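Side-chain contact in ribosomal-protein-alanine acetyltransferase (Clostridium acetobutylicum, PDB 3DNS), which probably transfers an acetyl group to the N-terminal alanine of a ribosomal protein, this chain being the N-terminal domain of the longer enzyme: residues Ile112-Asn116 with Val117-Glu121. Sequence-based numbering, arbitrary orientation.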
ATOM      1  N   ILE A 112       6.159   9.228 -15.640  1.00 23.90           N
ATOM      2  CA  ILE A 112       5.278   9.301 -14.472  1.00 23.77           C
ATOM      3  C   ILE A 112       5.069  10.745 -14.040  1.00 23.78           C
ATOM      4  O   ILE A 112       6.023  11.488 -13.879  1.00 22.65           O
ATOM      5  CB  ILE A 112       5.858   8.564 -13.231  1.00 23.58           C
ATOM      6  CG1 ILE A 112       5.927   7.054 -13.440  1.00 24.54           C
ATOM      7  CG2 ILE A 112       4.996   8.823 -11.978  1.00 22.58           C
ATOM      8  CD1 ILE A 112       6.709   6.336 -12.358  1.00 22.77           C
ATOM      9  N   ILE A 113       3.826  11.107 -13.811  1.00 25.30           N
ATOM     10  CA  ILE A 113       3.471  12.337 -13.127  1.00 26.11           C
ATOM     11  C   ILE A 113       2.777  12.025 -11.816  1.00 27.11           C
ATOM     12  O   ILE A 113       1.767  11.396 -11.796  1.00 27.17           O
ATOM     13  CB  ILE A 113       2.549  13.230 -13.948  1.00 25.94           C
ATOM     14  CG1 ILE A 113       3.284  13.851 -15.122  1.00 26.15           C
ATOM     15  CG2 ILE A 113       2.013  14.333 -13.102  1.00 26.81           C
ATOM     16  CD1 ILE A 113       2.424  14.297 -16.195  1.00 24.62           C
ATOM     17  N   GLU A 114       3.339  12.480 -10.724  1.00 29.72           N
ATOM     18  CA  GLU A 114       2.846  12.159  -9.398  1.00 30.47           C
ATOM     19  C   GLU A 114       2.883  13.407  -8.566  1.00 31.32           C
ATOM     20  O   GLU A 114       3.895  13.999  -8.424  1.00 31.84           O
ATOM     21  CB  GLU A 114       3.760  11.109  -8.815  1.00 31.32           C
ATOM     22  CG  GLU A 114       3.592  10.765  -7.374  1.00 30.86           C
ATOM     23  CD  GLU A 114       4.525   9.656  -6.971  1.00 31.92           C
ATOM     24  OE1 GLU A 114       4.165   8.488  -7.153  1.00 31.81           O
ATOM     25  OE2 GLU A 114       5.622   9.966  -6.503  1.00 32.96           O
ATOM     26  N   LYS A 115       1.763  13.834  -8.038  1.00 33.07           N
ATOM     27  CA  LYS A 115       1.697  15.148  -7.385  1.00 33.55           C
ATOM     28  C   LYS A 115       2.570  16.182  -8.058  1.00 34.31           C
ATOM     29  O   LYS A 115       3.325  16.864  -7.419  1.00 34.24           O
ATOM     30  CB  LYS A 115       2.040  15.087  -5.909  1.00 33.53           C
ATOM     31  CG  LYS A 115       1.304  14.019  -5.118  1.00 34.32           C
ATOM     32  CD  LYS A 115       2.079  13.671  -3.860  1.00 34.00           C
ATOM     33  CE  LYS A 115       2.023  12.199  -3.533  1.00 34.93           C
ATOM     34  NZ  LYS A 115       3.357  11.581  -3.495  1.00 33.89           N
ATOM     35  N   ASN A 116       2.442  16.259  -9.370  1.00 36.01           N
ATOM     36  CA  ASN A 116       2.966  17.324 -10.189  1.00 35.72           C
ATOM     37  C   ASN A 116       4.433  17.369 -10.503  1.00 35.85           C
ATOM     38  O   ASN A 116       4.918  18.341 -11.040  1.00 36.16           O
ATOM     39  CB  ASN A 116       2.499  18.662  -9.676  1.00 36.47           C
ATOM     40  CG  ASN A 116       1.374  19.182 -10.466  1.00 38.29           C
ATOM     41  OD1 ASN A 116       1.571  19.728 -11.536  1.00 41.87           O
ATOM     42  ND2 ASN A 116       0.168  18.959  -9.990  1.00 40.46           N
ATOM     43  N   VAL A 117       5.128  16.293 -10.215  1.00 35.30           N
ATOM     44  CA  VAL A 117       6.533  16.175 -10.588  1.00 34.54           C
ATOM     45  C   VAL A 117       6.657  14.938 -11.496  1.00 33.62           C
ATOM     46  O   VAL A 117       6.070  13.856 -11.212  1.00 32.73           O
ATOM     47  CB  VAL A 117       7.453  15.952  -9.333  1.00 34.89           C
ATOM     48  CG1 VAL A 117       6.840  14.959  -8.378  1.00 35.68           C
ATOM     49  CG2 VAL A 117       8.831  15.448  -9.741  1.00 34.09           C
ATOM     50  N   LEU A 118       7.448  15.097 -12.558  1.00 32.58           N
ATOM     51  CA  LEU A 118       7.692  14.023 -13.502  1.00 31.32           C
ATOM     52  C   LEU A 118       8.797  13.106 -12.950  1.00 30.60           C
ATOM     53  O   LEU A 118       9.853  13.581 -12.529  1.00 30.13           O
ATOM     54  CB  LEU A 118       8.122  14.574 -14.857  1.00 31.69           C
ATOM     55  CG  LEU A 118       7.147  15.351 -15.736  1.00 31.97           C
ATOM     56  CD1 LEU A 118       7.970  16.227 -16.739  1.00 31.43           C
ATOM     57  CD2 LEU A 118       6.192  14.418 -16.456  1.00 28.02           C
ATOM     58  N   LYS A 119       8.557  11.797 -12.968  1.00 28.97           N
ATOM     59  CA  LYS A 119       9.543  10.852 -12.499  1.00 28.29           C
ATOM     60  C   LYS A 119       9.879   9.833 -13.599  1.00 27.44           C
ATOM     61  O   LYS A 119       9.149   9.684 -14.607  1.00 27.67           O
ATOM     62  CB  LYS A 119       9.047  10.159 -11.231  1.00 28.64           C
ATOM     63  CG  LYS A 119       9.104  11.013  -9.928  1.00 28.93           C
ATOM     64  CD  LYS A 119       8.159  10.440  -8.803  1.00 29.55           C
ATOM     65  CE  LYS A 119       8.156   8.930  -8.726  1.00 29.05           C
ATOM     66  NZ  LYS A 119       7.444   8.280  -7.544  1.00 33.21           N
ATOM     67  N   ASP A 120      10.990   9.133 -13.402  1.00 26.35           N
ATOM     68  CA  ASP A 120      11.510   8.191 -14.382  1.00 25.61           C
ATOM     69  C   ASP A 120      11.071   6.776 -13.998  1.00 24.97           C
ATOM     70  O   ASP A 120      10.735   6.518 -12.833  1.00 23.39           O
ATOM     71  CB  ASP A 120      13.037   8.256 -14.420  1.00 24.71           C
ATOM     72  CG  ASP A 120      13.583   9.630 -14.838  1.00 25.75           C
ATOM     73  OD1 ASP A 120      12.857  10.487 -15.436  1.00 21.52           O
ATOM     74  OD2 ASP A 120      14.802   9.806 -14.611  1.00 26.26           O
ATOM     75  N   GLU A 121      11.060   5.886 -15.004  1.00 24.87           N
ATOM     76  CA  GLU A 121      10.943   4.448 -14.817  1.00 25.07           C
ATOM     77  C   GLU A 121      12.139   3.648 -15.363  1.00 24.84           C
ATOM     78  O   GLU A 121      12.707   3.937 -16.441  1.00 25.65           O
ATOM     79  CB  GLU A 121       9.654   3.963 -15.490  1.00 26.14           C
ATOM     80  CG  GLU A 121       8.399   4.374 -14.767  1.00 26.17           C
ATOM     81  CD  GLU A 121       7.142   3.856 -15.412  1.00 26.88           C
ATOM     82  OE1 GLU A 121       6.897   4.238 -16.599  1.00 30.31           O
ATOM     83  OE2 GLU A 121       6.386   3.091 -14.733  1.00 25.07           O
TER
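The tip of a two-residue beta hairpin, linking strands 103-114 and 117-127, joins E114 and V117 around a type I' turn. V117 N gives a nearly straight bond to E114 O (3.2 Å, 172° at the hydrogen), and E114 N returns one to V117 O (3.1 Å). K115 and N116 occupy the corners with positive phi; asparagine tolerates this better than most residues. I112 and K119 exchange a second couple of backbone bonds, K119 N lying 2.7 Å from I112 O.

E114, V117, K119 and I112 share one face. K119 reaches diagonally across the strands, its chain bent at chi3 (40°), and places NZ in a salt bridge 2.7 Å from E114 OE2, above the carboxylate plane. E114 meets it with CG anti to the backbone N (chi1 171°) and an extended chain. Long, flexible side chains suit this span; NZ makes a second salt bridge with D89, and sharing by two acids would probably stabilise its charge. CD1 of I112 rests 3.5 Å from CG of E121, the side chains crossing at about a right angle. E121 thus offers its methylene while S111 and R50 take its carboxylate.

On the other face, I113 and L118, a non-hydrogen-bonded pair, lie side by side, bringing CG1 of I113 to 3.2 Å from CD2 of L118, tighter than usual; branched aliphatic chains suit such cross-strand packing. Paired strands closed by a type I' turn are the classic 2-residue beta hairpin, here built from adjacent strands of a GNAT-family sheet, 103-114 being outermost within the chain.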